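Local coordinates for putative cell adhesion protein (Bacteroides thetaiotaomicron, PDB 4DGU) that is a fimbrillin-like protein that probably serves as a pilus component in cell adhesion and whose family members build a distinct type of pilus, at the interface of chains A and B. Coordinates in Å, arbitrary orientation; residue numbers count along the deposited sequence, not the author numbering. Chains: chain A/B, putative cell adhesion protein.

The interface of chains A and B. Residues chain A 214, 218, 225-228; chain B 238-241.
A:Ser227 and B:Asp240 pair backbone to backbone where the last strand of chain B, 237-242, inserts into a fimbrillin-like fold of chain A. The inserted strand runs antiparallel to strand 225-230 and pairs in parallel with strand 209-214 at A:Ala214, so B:Ile239 is bridged on both flanks. The two-fold twin puts the same strand of chain A into chain B: a C-terminal strand swap, reminiscent of the strand exchange that joins pilus subunits, although the structure alone does not show whether this dimer forms outside the crystal.

A:Ser227 N donates to B:Asp240 O at 2.7 Å, and B:Asp240 N returns a bond of 3.0 Å to A:Ser227 O. The hydroxyl OG, between the backbone N and carbonyl carbon (chi1 62°), adds a weak bond to the same B:Asp240 O.

B:Ile239 can be followed outward. Its CB packs 4.0 Å from A:Ala214 CA, on the parallel flank. There the side chain forks, and both branches reach strand 225-230: CG2 meets A:Leu226 CD1 at 3.9 Å, the two side chains crossing at a slant. CG1, anti to the carbonyl carbon (chi1 -73°), lies 4.1 Å from A:Val228 CG2, the two side chains running alongside and pointing the same way. At the tip, CD1 bends back from A:Val228 towards the A:Ala214 flank.

Beside B:Gly241, A:Leu218 reaches the inserted strand with both methyls. CD2 touches B:Gly241 O at 3.5 Å, while CD1 sits 4.0 Å from B:Gly241 N, so the leucine end rests against peptide backbone. An alanine here would probably leave a gap beside B:Gly241, with this stretch of the inserted strand less firmly held on that flank.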
# COMPACT_ATOMS: atom_id res chain seq x y z
N ALA A 214 -10.41 9.78 5.41
CA ALA A 214 -9.37 9.11 4.66
C ALA A 214 -9.29 7.67 5.14
O ALA A 214 -9.42 7.41 6.33
CB ALA A 214 -8.04 9.82 4.84
N LEU A 218 -2.06 9.74 3.59
CA LEU A 218 -1.78 10.42 2.31
C LEU A 218 -0.86 11.57 2.56
O LEU A 218 -1.31 12.58 3.07
CB LEU A 218 -3.07 10.93 1.62
CG LEU A 218 -4.13 9.89 1.24
CD1 LEU A 218 -5.50 10.55 1.13
CD2 LEU A 218 -3.78 9.18 -0.05
N THR A 225 -3.13 14.26 -6.42
CA THR A 225 -4.55 14.52 -6.62
C THR A 225 -5.27 13.87 -5.47
O THR A 225 -4.86 12.82 -5.00
CB THR A 225 -5.07 14.01 -7.99
OG1 THR A 225 -4.14 14.32 -9.02
CG2 THR A 225 -6.42 14.62 -8.34
N LEU A 226 -6.34 14.51 -5.04
CA LEU A 226 -7.20 14.06 -3.96
C LEU A 226 -8.58 13.82 -4.51
O LEU A 226 -9.12 14.66 -5.22
CB LEU A 226 -7.20 15.17 -2.89
CG LEU A 226 -7.45 14.77 -1.43
CD1 LEU A 226 -6.47 13.64 -0.95
CD2 LEU A 226 -7.35 16.00 -0.55
N SER A 227 -9.14 12.65 -4.25
CA SER A 227 -10.49 12.35 -4.70
C SER A 227 -11.43 12.14 -3.54
O SER A 227 -11.07 11.54 -2.52
CB SER A 227 -10.52 11.16 -5.65
OG SER A 227 -10.07 9.98 -5.02
N VAL A 228 -12.61 12.74 -3.65
CA VAL A 228 -13.68 12.58 -2.70
C VAL A 228 -14.68 11.70 -3.45
O VAL A 228 -15.24 12.14 -4.46
CB VAL A 228 -14.26 13.92 -2.18
CG1 VAL A 228 -15.45 13.70 -1.26
CG2 VAL A 228 -13.19 14.76 -1.50
N ILE B 238 -15.57 8.16 0.93
CA ILE B 238 -14.15 8.11 1.33
C ILE B 238 -13.30 9.17 0.62
O ILE B 238 -13.66 9.69 -0.44
CB ILE B 238 -13.54 6.68 1.11
CG1 ILE B 238 -13.46 6.29 -0.39
CG2 ILE B 238 -14.28 5.60 1.93
CD1 ILE B 238 -12.61 5.07 -0.69
N ILE B 239 -12.13 9.46 1.22
CA ILE B 239 -11.09 10.33 0.68
C ILE B 239 -9.93 9.42 0.29
O ILE B 239 -9.52 8.57 1.08
CB ILE B 239 -10.68 11.47 1.66
CG1 ILE B 239 -11.80 12.54 1.70
CG2 ILE B 239 -9.40 12.14 1.21
CD1 ILE B 239 -12.07 13.07 3.03
N ASP B 240 -9.48 9.53 -0.95
CA ASP B 240 -8.36 8.77 -1.49
C ASP B 240 -7.50 9.72 -2.32
O ASP B 240 -7.97 10.79 -2.66
CB ASP B 240 -8.94 7.66 -2.36
CG ASP B 240 -8.06 6.53 -2.79
OD1 ASP B 240 -6.91 6.41 -2.25
OD2 ASP B 240 -8.53 5.71 -3.61
N GLY B 241 -6.26 9.36 -2.60
CA GLY B 241 -5.38 10.19 -3.41
C GLY B 241 -4.13 9.45 -3.84
O GLY B 241 -3.91 8.32 -3.41